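433aa long hypothetical phosphoribosylglycinamide formyl transferase (Pyrococcus horikoshii, PDB 2DWC) is an ATP-grasp superfamily protein with a PurT-type C-terminal region that binds ADP. Local coordinates at residues D241-W246 / V347-V352; R360-A365 / H409-R414; R374-P379 / L387-A392. One frame throughout, in Å; residues are numbered along the deposited sequence.

Interaction 1 (D241-W246 / V347-V352); sequences DYHASW and VIKAKV
Val-347 is wedged between the rings of Tyr-242 and His-243, its two methyls dividing the work. CG1, set anti to the carbonyl carbon (chi1 -55°), lies over one face of the Tyr-242 ring as a CH-pi contact, 4.0 Å from the ring centroid and nearest to CE2. It also lies 3.6 Å from Tyr-242 O, a buried carbonyl oxygen with no partner in the model. CG2 takes the more hindered place between backbone N and carbonyl carbon and meets His-243 at CD2, 3.5 Å away, the two side chains crossing at about a right angle. Beside this contact a nearly straight hydrogen bond, Val-347 N to His-243 O, 2.9 Å, joins the backbones. Both rings are tethered at their polar ends, Tyr-242 OH to Thr-345 and His-243 ND1 to Tyr-236. Lys-349 slides past the poorly ordered Asp-241 in the opposite direction, CD about 3.9 Å from Asp-241 OD1; Asp-241 OD2 pairs with Arg-386. The bend at chi3 (-45°) places Lys-349 CE at the edge of the His-243 ring. The whole is a pairing of antiparallel strands, by which the large mixed sheet passes from strand 241-247 of the ATP-grasp region to strand 343-349 of the PurT C-terminal region.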
# COMPACT_ATOMS: atom_id res chain seq x y z
N ASP B 241 -11.84 -15.13 -17.96
CA ASP B 241 -11.30 -14.60 -16.72
C ASP B 241 -9.79 -14.84 -16.61
O ASP B 241 -9.28 -15.95 -16.88
CB ASP B 241 -12.03 -15.21 -15.51
CG ASP B 241 -11.64 -14.54 -14.18
OD1 ASP B 241 -10.54 -14.85 -13.64
OD2 ASP B 241 -12.44 -13.71 -13.68
N TYR B 242 -9.06 -13.79 -16.26
CA TYR B 242 -7.62 -13.95 -16.15
C TYR B 242 -7.39 -14.79 -14.89
O TYR B 242 -8.18 -14.78 -13.93
CB TYR B 242 -6.92 -12.57 -16.14
CG TYR B 242 -6.28 -12.17 -14.84
CD1 TYR B 242 -4.94 -12.47 -14.56
CD2 TYR B 242 -7.02 -11.53 -13.85
CE1 TYR B 242 -4.36 -12.14 -13.34
CE2 TYR B 242 -6.46 -11.21 -12.63
CZ TYR B 242 -5.13 -11.51 -12.38
OH TYR B 242 -4.59 -11.21 -11.16
N HIS B 243 -6.33 -15.58 -14.94
CA HIS B 243 -6.00 -16.48 -13.86
C HIS B 243 -4.65 -16.12 -13.26
O HIS B 243 -4.43 -16.29 -12.07
CB HIS B 243 -5.95 -17.92 -14.39
CG HIS B 243 -6.63 -18.92 -13.50
ND1 HIS B 243 -6.02 -20.08 -13.06
CD2 HIS B 243 -7.86 -18.90 -12.92
CE1 HIS B 243 -6.83 -20.72 -12.25
NE2 HIS B 243 -7.96 -20.03 -12.14
N ALA B 244 -3.73 -15.65 -14.11
CA ALA B 244 -2.37 -15.29 -13.67
C ALA B 244 -1.81 -14.22 -14.59
O ALA B 244 -2.18 -14.18 -15.77
CB ALA B 244 -1.44 -16.54 -13.74
N SER B 245 -0.93 -13.36 -14.08
CA SER B 245 -0.28 -12.34 -14.90
C SER B 245 1.12 -12.15 -14.38
O SER B 245 1.45 -12.57 -13.25
CB SER B 245 -1.04 -11.00 -14.87
OG SER B 245 -1.04 -10.50 -13.53
N TRP B 246 1.99 -11.52 -15.17
CA TRP B 246 3.35 -11.38 -14.70
C TRP B 246 4.00 -10.26 -15.45
O TRP B 246 3.54 -9.88 -16.53
CB TRP B 246 4.16 -12.70 -14.91
CG TRP B 246 4.11 -13.23 -16.36
CD1 TRP B 246 4.97 -12.92 -17.40
CD2 TRP B 246 3.11 -14.08 -16.90
NE1 TRP B 246 4.53 -13.55 -18.57
CE2 TRP B 246 3.39 -14.26 -18.27
CE3 TRP B 246 1.99 -14.73 -16.35
CZ2 TRP B 246 2.59 -15.06 -19.11
CZ3 TRP B 246 1.19 -15.52 -17.18
CH2 TRP B 246 1.50 -15.68 -18.55
N VAL B 347 -4.80 -15.63 -9.26
CA VAL B 347 -6.07 -15.37 -8.57
C VAL B 347 -6.43 -16.42 -7.53
O VAL B 347 -5.93 -17.55 -7.55
CB VAL B 347 -7.24 -15.27 -9.59
CG1 VAL B 347 -6.90 -14.21 -10.64
CG2 VAL B 347 -7.49 -16.64 -10.27
N ILE B 348 -7.27 -15.99 -6.58
CA ILE B 348 -7.81 -16.86 -5.54
C ILE B 348 -9.31 -16.70 -5.80
O ILE B 348 -9.91 -15.64 -5.53
CB ILE B 348 -7.45 -16.35 -4.13
CG1 ILE B 348 -5.90 -16.44 -3.93
CG2 ILE B 348 -8.14 -17.22 -3.09
CD1 ILE B 348 -5.42 -15.74 -2.65
N LYS B 349 -9.90 -17.74 -6.39
CA LYS B 349 -11.32 -17.67 -6.78
C LYS B 349 -12.20 -18.60 -5.98
O LYS B 349 -11.77 -19.69 -5.62
CB LYS B 349 -11.50 -18.01 -8.26
CG LYS B 349 -10.63 -17.22 -9.21
CD LYS B 349 -11.24 -17.15 -10.60
CE LYS B 349 -11.76 -18.51 -11.05
NZ LYS B 349 -12.64 -18.37 -12.25
N ALA B 350 -13.44 -18.18 -5.73
CA ALA B 350 -14.34 -19.01 -4.95
C ALA B 350 -14.90 -20.11 -5.81
O ALA B 350 -15.24 -19.88 -6.98
CB ALA B 350 -15.51 -18.16 -4.39
N LYS B 351 -15.03 -21.29 -5.21
CA LYS B 351 -15.58 -22.45 -5.89
C LYS B 351 -16.96 -22.71 -5.28
O LYS B 351 -17.65 -23.66 -5.66
CB LYS B 351 -14.69 -23.67 -5.67
CG LYS B 351 -13.45 -23.68 -6.51
CD LYS B 351 -13.80 -23.73 -7.99
CE LYS B 351 -12.61 -24.22 -8.82
NZ LYS B 351 -12.95 -24.43 -10.27
N VAL B 352 -17.35 -21.86 -4.33
CA VAL B 352 -18.65 -21.97 -3.70
C VAL B 352 -19.24 -20.59 -3.47
O VAL B 352 -18.59 -19.59 -3.70
CB VAL B 352 -18.56 -22.72 -2.35
CG1 VAL B 352 -17.98 -24.11 -2.58
CG2 VAL B 352 -17.71 -21.93 -1.37

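Interaction 2 (R360-A365 / H409-R414). With SO4 (sulfate ion), chain G.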
# COMPACT_ATOMS: atom_id res chain seq x y z
N ARG B 360 -8.33 -20.57 4.51
CA ARG B 360 -7.38 -21.25 5.39
C ARG B 360 -6.20 -21.75 4.58
O ARG B 360 -6.17 -21.64 3.37
CB ARG B 360 -8.02 -22.41 6.17
CG ARG B 360 -8.41 -23.60 5.32
CD ARG B 360 -8.94 -24.71 6.24
NE ARG B 360 -9.26 -25.90 5.44
CZ ARG B 360 -9.89 -26.98 5.89
NH1 ARG B 360 -10.29 -27.07 7.17
NH2 ARG B 360 -10.13 -27.98 5.04
N GLY B 361 -5.23 -22.32 5.27
CA GLY B 361 -4.01 -22.75 4.59
C GLY B 361 -2.94 -21.69 4.72
O GLY B 361 -1.85 -21.80 4.11
N LEU B 362 -3.18 -20.67 5.57
CA LEU B 362 -2.23 -19.55 5.70
C LEU B 362 -0.90 -19.85 6.37
O LEU B 362 0.07 -19.16 6.12
CB LEU B 362 -2.91 -18.33 6.43
CG LEU B 362 -4.20 -17.90 5.72
CD1 LEU B 362 -4.89 -16.75 6.56
CD2 LEU B 362 -3.90 -17.43 4.27
N VAL B 363 -0.85 -20.86 7.25
CA VAL B 363 0.45 -21.16 7.86
C VAL B 363 1.42 -21.53 6.74
O VAL B 363 2.54 -20.99 6.64
CB VAL B 363 0.37 -22.32 8.88
CG1 VAL B 363 1.81 -22.68 9.34
CG2 VAL B 363 -0.42 -21.85 10.12
N LYS B 364 1.01 -22.44 5.86
CA LYS B 364 1.89 -22.81 4.73
C LYS B 364 2.02 -21.74 3.66
O LYS B 364 3.12 -21.38 3.22
CB LYS B 364 1.38 -24.10 4.10
CG LYS B 364 1.68 -25.28 4.98
CD LYS B 364 1.09 -26.56 4.41
CE LYS B 364 1.50 -27.77 5.26
NZ LYS B 364 0.78 -29.00 4.80
N ALA B 365 0.89 -21.13 3.30
CA ALA B 365 0.94 -20.15 2.22
C ALA B 365 1.75 -18.90 2.58
O ALA B 365 2.48 -18.37 1.74
CB ALA B 365 -0.52 -19.75 1.79
N HIS B 409 -2.66 -21.86 -4.72
CA HIS B 409 -3.17 -23.21 -4.55
C HIS B 409 -3.11 -23.78 -3.13
O HIS B 409 -3.74 -24.79 -2.86
CB HIS B 409 -2.47 -24.15 -5.55
CG HIS B 409 -2.89 -23.91 -6.97
ND1 HIS B 409 -2.23 -24.48 -8.05
CD2 HIS B 409 -3.91 -23.19 -7.50
CE1 HIS B 409 -2.83 -24.10 -9.17
NE2 HIS B 409 -3.85 -23.32 -8.86
N MET B 410 -2.36 -23.13 -2.23
CA MET B 410 -2.29 -23.55 -0.85
C MET B 410 -3.48 -23.04 -0.03
O MET B 410 -3.69 -23.45 1.12
CB MET B 410 -1.01 -23.01 -0.22
CG MET B 410 0.25 -23.72 -0.72
SD MET B 410 1.71 -22.96 0.04
CE MET B 410 3.04 -24.00 -0.51
N ILE B 411 -4.26 -22.13 -0.62
CA ILE B 411 -5.38 -21.56 0.11
C ILE B 411 -6.72 -22.23 -0.18
O ILE B 411 -7.06 -22.48 -1.35
CB ILE B 411 -5.44 -20.04 -0.16
CG1 ILE B 411 -4.18 -19.39 0.47
CG2 ILE B 411 -6.73 -19.42 0.44
CD1 ILE B 411 -3.91 -18.04 -0.06
N GLU B 412 -7.46 -22.60 0.87
CA GLU B 412 -8.79 -23.19 0.70
C GLU B 412 -9.79 -22.18 1.24
O GLU B 412 -9.46 -21.40 2.15
CB GLU B 412 -8.93 -24.49 1.53
CG GLU B 412 -7.99 -25.58 1.01
CD GLU B 412 -8.33 -26.92 1.60
OE1 GLU B 412 -8.89 -26.94 2.71
OE2 GLU B 412 -8.03 -27.94 0.95
N LEU B 413 -10.98 -22.20 0.68
CA LEU B 413 -12.02 -21.24 1.09
C LEU B 413 -13.35 -21.87 1.42
O LEU B 413 -13.69 -22.94 0.88
CB LEU B 413 -12.29 -20.22 -0.04
CG LEU B 413 -11.28 -20.00 -1.16
CD1 LEU B 413 -11.83 -19.04 -2.20
CD2 LEU B 413 -9.99 -19.45 -0.58
N ARG B 414 -14.11 -21.22 2.30
CA ARG B 414 -15.46 -21.70 2.55
C ARG B 414 -16.29 -20.49 2.90
O ARG B 414 -15.75 -19.39 3.05
CB ARG B 414 -15.53 -22.72 3.69
CG ARG B 414 -15.44 -22.16 5.13
CD ARG B 414 -16.01 -23.26 6.07
NE ARG B 414 -15.89 -22.99 7.51
CZ ARG B 414 -16.73 -22.25 8.22
NH1 ARG B 414 -17.76 -21.65 7.63
NH2 ARG B 414 -16.56 -22.12 9.54
S SO4 G . -14.01 -24.85 10.57
O1 SO4 G . -15.41 -25.35 10.78
O2 SO4 G . -13.23 -25.85 9.76
O3 SO4 G . -14.05 -23.54 9.86
O4 SO4 G . -13.34 -24.66 11.90
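The guanidinium of Arg-360 receives Glu-412 OE1 at its edge, almost exactly in its plane, and the carboxylate is turned only 25° from that plane. One oxygen takes both bonds: Arg-360 NE gives to Glu-412 OE1 at 2.9 Å and NH2 to the same OE1 at 2.8 Å, a side-on salt bridge in which the two N-H groups converge. The guanidinium also makes a cation-pi contact with Trp-420. A second flat group, the guanidinium of Arg-414, repeats the pattern with a sulfate ion, whose O3 lies in plane at the edge and accepts from NE and NH2; Trp-420 NE1 binds the same sulfate, which is probably a remnant of the crystallisation liquor.

In Arg-360, chi1 of 70° sets CG between the backbone N and the carbonyl carbon, where it rests 3.9 Å from Glu-412 CB; from CG to NE the chain runs extended. The same two residues exchange backbone hydrogen bonds in both directions. Ile-411 CA adds a CA-H...O contact to Arg-360 O. Gly-361, with phi positive (96°), sits at the N-cap of helix 362-365 with its CA against Met-410 O. On the helix, Ala-365 CB meets Met-410 CB and Ile-411 CG1, each at 3.9 Å, while Met-410 SD lies 3.6 Å from Ala-365 CA.

Asp-9 of the second subunit accepts from the N atoms of Gly-361 and Val-363, and Arg-360 pairs with a strand of that chain. What results is an antiparallel hydrogen-bonded strand pair, running into a short helix, within a sheet that continues across the dimer interface.

Interaction 3 (R374-P379 / L387-A392); sequences RLFGKP and LGIALA. With SO4 (sulfate ion), chain F.
Arg-374 and Ile-389 are tied by two backbone hydrogen bonds, Arg-374 N to Ile-389 O, 2.9 Å, and Ile-389 N to Arg-374 O, 2.8 Å, and Phe-376 N adds a nearly straight third bond to Leu-387 O. Leu-387 O also accepts from a water that in turn receives Lys-378 N, carrying the pairing on into the turn. The charged ends reach beyond this pair of segments: Lys-378 NZ bonds Glu-29, Arg-386 O and a sulfate ion probably left from the crystallisation liquor, and Arg-374 NH2 forms a salt bridge with Glu-37 of the second subunit.

Between these bonds the Phe-376 ring, its CG anti to the carbonyl carbon (chi1 -53°), lies flat over the Gly-388 backbone. Gly-388 CA sits 3.4 Å above the ring plane, over its centre, as a CH-pi contact. The same Gly-388 CA lies 3.1 Å from Arg-374 O, so the two backbones come close here. Farther along, Phe-376 CZ meets Ile-389 CG2 at 4.0 Å. The arginine, bent at chi2 (87°), brings CD within 3.9 Å of Leu-391 CD1, and the Lys-378 and Leu-387 side chains cross obliquely, Lys-378 CD 4.0 Å from Leu-387 CD2.

Leu-387 and Gly-388 both face Ile-348, a classic beta bulge. The chemistry is consistent with a backbone ladder packed against an aromatic face, the charged ends of Arg-374 and Lys-378 finding acidic partners beyond the two segments, one of them across the dimer interface.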
# COMPACT_ATOMS: atom_id res chain seq x y z
N ARG B 374 -3.30 -10.88 -1.00
CA ARG B 374 -4.20 -9.73 -0.74
C ARG B 374 -5.58 -10.36 -0.82
O ARG B 374 -5.88 -11.09 -1.79
CB ARG B 374 -4.04 -8.60 -1.77
CG ARG B 374 -3.09 -7.49 -1.27
CD ARG B 374 -1.65 -7.74 -1.55
NE ARG B 374 -0.81 -6.69 -0.95
CZ ARG B 374 -0.45 -6.70 0.35
NH1 ARG B 374 -0.84 -7.70 1.15
NH2 ARG B 374 0.28 -5.70 0.86
N LEU B 375 -6.41 -10.10 0.21
CA LEU B 375 -7.75 -10.69 0.28
C LEU B 375 -8.62 -9.44 0.19
O LEU B 375 -8.46 -8.50 1.00
CB LEU B 375 -7.90 -11.42 1.62
CG LEU B 375 -6.88 -12.59 1.77
CD1 LEU B 375 -7.04 -13.25 3.18
CD2 LEU B 375 -7.19 -13.68 0.69
N PHE B 376 -9.59 -9.48 -0.72
CA PHE B 376 -10.30 -8.26 -1.06
C PHE B 376 -11.35 -7.76 -0.14
O PHE B 376 -11.74 -6.60 -0.27
CB PHE B 376 -10.87 -8.35 -2.50
CG PHE B 376 -9.84 -8.75 -3.56
CD1 PHE B 376 -8.51 -8.33 -3.47
CD2 PHE B 376 -10.25 -9.49 -4.68
CE1 PHE B 376 -7.58 -8.64 -4.49
CE2 PHE B 376 -9.34 -9.80 -5.69
CZ PHE B 376 -8.02 -9.38 -5.59
N GLY B 377 -11.81 -8.58 0.78
CA GLY B 377 -12.84 -8.06 1.67
C GLY B 377 -14.26 -8.20 1.17
O GLY B 377 -15.18 -7.62 1.77
N LYS B 378 -14.49 -8.96 0.09
CA LYS B 378 -15.86 -9.07 -0.44
C LYS B 378 -16.68 -9.84 0.59
O LYS B 378 -16.32 -10.92 0.99
CB LYS B 378 -15.86 -9.80 -1.79
CG LYS B 378 -15.15 -8.94 -2.84
CD LYS B 378 -15.05 -9.67 -4.20
CE LYS B 378 -14.25 -8.75 -5.15
NZ LYS B 378 -14.22 -9.31 -6.56
N PRO B 379 -17.83 -9.28 0.97
CA PRO B 379 -18.67 -9.93 1.99
C PRO B 379 -19.38 -11.19 1.61
O PRO B 379 -19.83 -11.93 2.49
CB PRO B 379 -19.65 -8.83 2.45
CG PRO B 379 -19.57 -7.76 1.41
CD PRO B 379 -18.35 -7.98 0.54
N LEU B 387 -11.82 -13.58 -5.03
CA LEU B 387 -11.79 -13.11 -3.63
C LEU B 387 -10.44 -12.57 -3.19
O LEU B 387 -10.34 -11.93 -2.13
CB LEU B 387 -12.23 -14.25 -2.69
CG LEU B 387 -13.66 -14.72 -2.95
CD1 LEU B 387 -14.06 -15.71 -1.81
CD2 LEU B 387 -14.62 -13.49 -2.99
N GLY B 388 -9.39 -12.83 -3.98
CA GLY B 388 -8.09 -12.30 -3.59
C GLY B 388 -7.04 -12.67 -4.62
O GLY B 388 -7.39 -13.19 -5.69
N ILE B 389 -5.78 -12.39 -4.32
CA ILE B 389 -4.69 -12.79 -5.23
C ILE B 389 -3.45 -13.15 -4.43
O ILE B 389 -3.23 -12.64 -3.33
CB ILE B 389 -4.20 -11.65 -6.20
CG1 ILE B 389 -3.93 -10.35 -5.40
CG2 ILE B 389 -5.15 -11.49 -7.36
CD1 ILE B 389 -3.04 -9.37 -6.16
N ALA B 390 -2.65 -14.05 -4.99
CA ALA B 390 -1.34 -14.32 -4.42
C ALA B 390 -0.40 -13.45 -5.30
O ALA B 390 -0.59 -13.34 -6.52
CB ALA B 390 -0.96 -15.83 -4.59
N LEU B 391 0.61 -12.83 -4.67
CA LEU B 391 1.60 -11.98 -5.36
C LEU B 391 2.96 -12.58 -5.04
O LEU B 391 3.20 -12.95 -3.89
CB LEU B 391 1.63 -10.58 -4.77
CG LEU B 391 0.77 -9.44 -5.31
CD1 LEU B 391 0.95 -8.22 -4.40
CD2 LEU B 391 1.23 -9.11 -6.73
N ALA B 392 3.87 -12.65 -6.00
CA ALA B 392 5.18 -13.19 -5.71
C ALA B 392 6.20 -12.45 -6.58
O ALA B 392 5.87 -12.06 -7.71
CB ALA B 392 5.24 -14.70 -6.02
S SO4 F . -17.56 -8.80 -8.58
O1 SO4 F . -18.41 -9.90 -9.14
O2 SO4 F . -16.84 -8.13 -9.71
O3 SO4 F . -18.43 -7.81 -7.86
O4 SO4 F . -16.57 -9.39 -7.61
O HOH W 1 -12.79 -11.11 -0.97

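How the interactions relate
Read from the N terminus, strand 241-247 comes first, and interaction 1 closes a loop of 100 intervening residues when strand 343-349 returns beside it. Interaction 2 opens later, at 360-365, and closes at 409-414; interaction 3, the short hairpin-like return of 374-379 and 387-392, is nested within that loop. Interactions 1 and 3 share the large mixed sheet, where Ile-348 bonds through its backbone to Leu-387 and Gly-388. Interaction 2 joins a separate small sheet and the short helix 362-365, packed against them: Leu-413 touches Lys-349, Ala-350 and Leu-387, and Ile-411 meets Ile-348. Interactions 2 and 3 both reach the second subunit, whereas interaction 1 joins the ATP-grasp and C-terminal regions.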